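Local coordinates for CBS domain protein (Bacillus anthracis, PDB 3LQN) that is of unknown function but carries two CBS domains, modules that in many relatives bind adenine nucleotides and regulate partner proteins, at residues D10-I22 and V99-E111. Residues are numbered along the deposited sequence; the frame is centred on the assembly and turned at random. Where two conformers were deposited one is given.
Sequences DEFQQIFVKDLMI and VLKLEDSFAKALE
Val17 N donates to Asp104 O at 2.8 Å. One residue on, Lys18 N meets Leu102 O at 3.0 Å. A third backbone bond, from Phe106 N to Ile15 O, is weak. The backbones make a single bridge, Phe16 with Ser105. The Val17 side chain points toward segment 99-111, its CB 3.3 Å from Lys101 O. Its CG2, beside the backbone N (CG1 takes the anti place, chi1 165°), lies 3.7 Å from Leu100 CD1 and also touches Asp104 CB. In the Phe12 conformer given, one of two, the Phe12 and Phe106 rings lie nearly parallel (19°) but displaced, with centroids 4.5 Å apart and little overlap. Phe106 CD2 sits over one face of Phe12, toward its rim, and Phe12 CE1 over one face of Phe106. Leu20 CD1 lies 3.6 Å from Phe106 CD1, at the ring edge. Phe16 lays one ring face over Glu103 O. Met21 reaches out extended, and its CE packs on Leu102 CD2.

Strands 22-23 and 99-101 are the outermost strands of one mixed sheet within this chain, 22-23 pairing with 128-133. Segment 10-22 thus packs against the second CBS motif, at strand 99-101 and helix 106-115, and leads into a strand of its sheet. Leu140 of helix 134-144 packs on both Ile15 and Phe106.

Within each segment, side chains hold the backbone. Asp19 OD2 accepts from Phe16 N through its anti lone pair. Asp104 OD2 takes Lys101 N from above the carboxylate plane and braces the type I turn 101-104. Ser105 is the N-cap of the helix, its OG accepting from Lys108 N.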
# COMPACT_ATOMS: atom_id res chain seq x y z
N ASP A 10 -15.70 25.66 -6.26
CA ASP A 10 -15.03 26.54 -5.32
C ASP A 10 -14.24 25.63 -4.42
O ASP A 10 -13.05 25.82 -4.21
CB ASP A 10 -16.04 27.36 -4.51
CG ASP A 10 -16.75 28.39 -5.34
OD1 ASP A 10 -17.76 28.04 -5.99
OD2 ASP A 10 -16.31 29.56 -5.35
N GLU A 11 -14.92 24.62 -3.90
CA GLU A 11 -14.29 23.61 -3.07
C GLU A 11 -13.08 23.01 -3.77
O GLU A 11 -11.97 23.05 -3.25
CB GLU A 11 -15.29 22.51 -2.75
CG GLU A 11 -15.82 22.56 -1.35
CD GLU A 11 -14.81 22.07 -0.34
OE1 GLU A 11 -13.99 22.89 0.12
OE2 GLU A 11 -14.83 20.87 -0.02
N PHE A 12 -13.26 22.45 -4.96
CA PHE A 12 -12.15 21.77 -5.63
C PHE A 12 -10.94 22.66 -5.85
O PHE A 12 -9.81 22.25 -5.64
CB PHE A 12 -12.59 21.18 -6.97
CG PHE A 12 -12.80 19.71 -6.94
CD1 PHE A 12 -12.57 19.00 -5.78
CD2 PHE A 12 -13.22 19.03 -8.06
CE1 PHE A 12 -12.76 17.65 -5.74
CE2 PHE A 12 -13.41 17.67 -8.03
CZ PHE A 12 -13.18 16.98 -6.86
N GLN A 13 -11.20 23.88 -6.29
CA GLN A 13 -10.14 24.85 -6.60
C GLN A 13 -9.58 25.56 -5.35
O GLN A 13 -8.54 26.22 -5.42
CB GLN A 13 -10.64 25.88 -7.62
CG GLN A 13 -9.77 26.07 -8.88
CD GLN A 13 -8.80 27.27 -8.79
OE1 GLN A 13 -7.86 27.28 -7.98
NE2 GLN A 13 -9.02 28.26 -9.64
N GLN A 14 -10.28 25.43 -4.22
CA GLN A 14 -9.74 25.95 -2.96
C GLN A 14 -9.21 24.89 -1.99
O GLN A 14 -8.89 25.19 -0.84
CB GLN A 14 -10.76 26.87 -2.31
CG GLN A 14 -10.91 28.17 -3.08
CD GLN A 14 -12.06 28.99 -2.58
OE1 GLN A 14 -12.37 28.94 -1.39
NE2 GLN A 14 -12.71 29.73 -3.48
N ILE A 15 -9.07 23.66 -2.48
CA ILE A 15 -8.45 22.62 -1.71
C ILE A 15 -7.10 22.37 -2.32
O ILE A 15 -6.98 22.08 -3.52
CB ILE A 15 -9.30 21.33 -1.66
CG1 ILE A 15 -10.60 21.60 -0.91
CG2 ILE A 15 -8.54 20.22 -0.99
CD1 ILE A 15 -11.70 20.58 -1.25
N PHE A 16 -6.08 22.57 -1.50
CA PHE A 16 -4.71 22.44 -1.93
C PHE A 16 -4.12 21.23 -1.26
O PHE A 16 -4.70 20.67 -0.34
CB PHE A 16 -3.92 23.62 -1.45
CG PHE A 16 -4.32 24.94 -2.07
CD1 PHE A 16 -4.93 25.01 -3.28
CD2 PHE A 16 -4.01 26.12 -1.42
CE1 PHE A 16 -5.28 26.29 -3.84
CE2 PHE A 16 -4.34 27.35 -1.97
CZ PHE A 16 -4.98 27.41 -3.18
N VAL A 17 -2.91 20.90 -1.70
CA VAL A 17 -2.15 19.80 -1.12
C VAL A 17 -2.04 19.91 0.42
O VAL A 17 -2.31 18.94 1.16
CB VAL A 17 -0.76 19.67 -1.78
CG1 VAL A 17 0.16 18.80 -0.95
CG2 VAL A 17 -0.88 19.00 -3.12
N LYS A 18 -1.78 21.12 0.90
CA LYS A 18 -1.63 21.35 2.33
C LYS A 18 -2.87 21.05 3.15
O LYS A 18 -2.78 20.77 4.33
CB LYS A 18 -1.07 22.77 2.59
CG LYS A 18 -1.98 23.86 3.25
CD LYS A 18 -3.19 24.24 2.47
CE LYS A 18 -3.74 25.65 2.86
NZ LYS A 18 -4.64 25.82 4.06
N ASP A 19 -4.04 21.12 2.52
CA ASP A 19 -5.31 20.87 3.20
C ASP A 19 -5.64 19.38 3.36
O ASP A 19 -6.43 19.01 4.23
CB ASP A 19 -6.47 21.51 2.45
CG ASP A 19 -6.36 23.04 2.39
OD1 ASP A 19 -6.30 23.68 3.45
OD2 ASP A 19 -6.32 23.57 1.28
N LEU A 20 -5.04 18.57 2.50
CA LEU A 20 -5.32 17.14 2.44
C LEU A 20 -4.18 16.33 3.10
O LEU A 20 -4.35 15.15 3.43
CB LEU A 20 -5.38 16.68 0.98
CG LEU A 20 -6.51 17.13 0.03
CD1 LEU A 20 -6.31 16.64 -1.39
CD2 LEU A 20 -7.84 16.67 0.54
N MET A 21 -3.02 16.94 3.24
CA MET A 21 -1.84 16.13 3.59
C MET A 21 -1.86 15.74 5.06
O MET A 21 -2.51 16.38 5.90
CB MET A 21 -0.54 16.85 3.24
CG MET A 21 -0.28 18.05 4.16
SD MET A 21 1.23 18.88 3.75
CE MET A 21 1.22 19.95 5.18
N ILE A 22 -1.12 14.67 5.37
CA ILE A 22 -0.84 14.35 6.74
C ILE A 22 0.40 15.12 7.12
O ILE A 22 1.41 15.03 6.44
CB ILE A 22 -0.56 12.80 6.86
CG1 ILE A 22 -1.80 11.96 6.55
CG2 ILE A 22 -0.03 12.48 8.21
CD1 ILE A 22 -1.42 10.45 6.28
N VAL A 99 6.55 14.42 -5.81
CA VAL A 99 6.54 15.50 -4.82
C VAL A 99 5.65 16.67 -5.25
O VAL A 99 5.69 17.14 -6.39
CB VAL A 99 7.98 16.01 -4.50
CG1 VAL A 99 7.92 17.18 -3.52
CG2 VAL A 99 8.84 14.89 -3.91
N LEU A 100 4.83 17.14 -4.31
CA LEU A 100 3.95 18.27 -4.59
C LEU A 100 4.29 19.39 -3.62
O LEU A 100 4.80 19.14 -2.56
CB LEU A 100 2.49 17.88 -4.44
CG LEU A 100 2.05 16.92 -5.55
CD1 LEU A 100 0.65 16.54 -5.35
CD2 LEU A 100 2.21 17.54 -6.94
N LYS A 101 4.02 20.63 -4.02
CA LYS A 101 4.15 21.80 -3.13
C LYS A 101 2.86 21.95 -2.32
O LYS A 101 1.79 21.48 -2.72
CB LYS A 101 4.29 23.06 -3.98
CG LYS A 101 5.39 23.04 -5.02
CD LYS A 101 5.93 24.45 -5.19
CE LYS A 101 6.55 24.95 -3.89
NZ LYS A 101 6.41 26.42 -3.64
N LEU A 102 2.97 22.62 -1.19
CA LEU A 102 1.82 22.86 -0.34
C LEU A 102 0.66 23.49 -1.08
O LEU A 102 -0.49 23.22 -0.76
CB LEU A 102 2.23 23.84 0.77
CG LEU A 102 3.32 23.41 1.73
CD1 LEU A 102 3.90 24.66 2.40
CD2 LEU A 102 2.72 22.45 2.75
N GLU A 103 0.96 24.38 -2.03
CA GLU A 103 -0.08 25.10 -2.75
C GLU A 103 -0.55 24.41 -4.02
O GLU A 103 -1.42 24.93 -4.71
CB GLU A 103 0.31 26.56 -3.05
CG GLU A 103 1.49 26.72 -3.98
CD GLU A 103 2.79 26.83 -3.23
OE1 GLU A 103 2.99 26.06 -2.27
OE2 GLU A 103 3.62 27.70 -3.58
N ASP A 104 -0.01 23.23 -4.34
CA ASP A 104 -0.51 22.53 -5.54
C ASP A 104 -2.00 22.15 -5.43
O ASP A 104 -2.52 21.90 -4.34
CB ASP A 104 0.33 21.27 -5.85
CG ASP A 104 1.55 21.57 -6.70
OD1 ASP A 104 1.51 22.54 -7.50
OD2 ASP A 104 2.54 20.82 -6.60
N SER A 105 -2.67 22.07 -6.59
CA SER A 105 -4.10 21.84 -6.65
C SER A 105 -4.57 20.42 -6.35
O SER A 105 -3.82 19.41 -6.49
CB SER A 105 -4.63 22.26 -8.03
OG SER A 105 -4.27 21.29 -9.00
N PHE A 106 -5.84 20.32 -5.98
CA PHE A 106 -6.45 19.01 -5.80
C PHE A 106 -6.37 18.19 -7.11
O PHE A 106 -6.05 17.01 -7.11
CB PHE A 106 -7.90 19.14 -5.35
CG PHE A 106 -8.60 17.82 -5.29
CD1 PHE A 106 -8.49 17.02 -4.17
CD2 PHE A 106 -9.31 17.35 -6.39
CE1 PHE A 106 -9.11 15.79 -4.13
CE2 PHE A 106 -9.94 16.13 -6.36
CZ PHE A 106 -9.84 15.34 -5.23
N ALA A 107 -6.64 18.85 -8.23
CA ALA A 107 -6.55 18.22 -9.53
C ALA A 107 -5.18 17.57 -9.76
O ALA A 107 -5.09 16.45 -10.27
CB ALA A 107 -6.82 19.25 -10.61
N LYS A 108 -4.13 18.29 -9.40
CA LYS A 108 -2.76 17.81 -9.62
C LYS A 108 -2.46 16.60 -8.75
O LYS A 108 -1.82 15.62 -9.19
CB LYS A 108 -1.78 18.94 -9.36
CG LYS A 108 -0.33 18.60 -9.66
CD LYS A 108 0.50 19.88 -9.68
CE LYS A 108 1.89 19.65 -10.25
NZ LYS A 108 2.51 20.95 -10.69
N ALA A 109 -2.95 16.64 -7.51
CA ALA A 109 -2.76 15.51 -6.59
C ALA A 109 -3.54 14.30 -7.02
O ALA A 109 -3.01 13.20 -7.06
CB ALA A 109 -3.16 15.90 -5.17
N LEU A 110 -4.84 14.49 -7.32
CA LEU A 110 -5.66 13.37 -7.79
C LEU A 110 -4.99 12.63 -8.94
O LEU A 110 -4.87 11.41 -8.93
CB LEU A 110 -7.02 13.86 -8.27
CG LEU A 110 -7.84 12.83 -9.08
CD1 LEU A 110 -8.18 11.63 -8.25
CD2 LEU A 110 -9.08 13.53 -9.54
N GLU A 111 -4.55 13.38 -9.94
CA GLU A 111 -3.82 12.78 -11.05
C GLU A 111 -2.54 12.04 -10.60
O GLU A 111 -2.29 10.88 -11.01
CB GLU A 111 -3.47 13.84 -12.09
CG GLU A 111 -2.69 13.29 -13.24
CD GLU A 111 -2.38 14.35 -14.27
OE1 GLU A 111 -2.56 14.07 -15.47
OE2 GLU A 111 -1.96 15.46 -13.86
O HOH W 1 -8.06 21.41 -8.32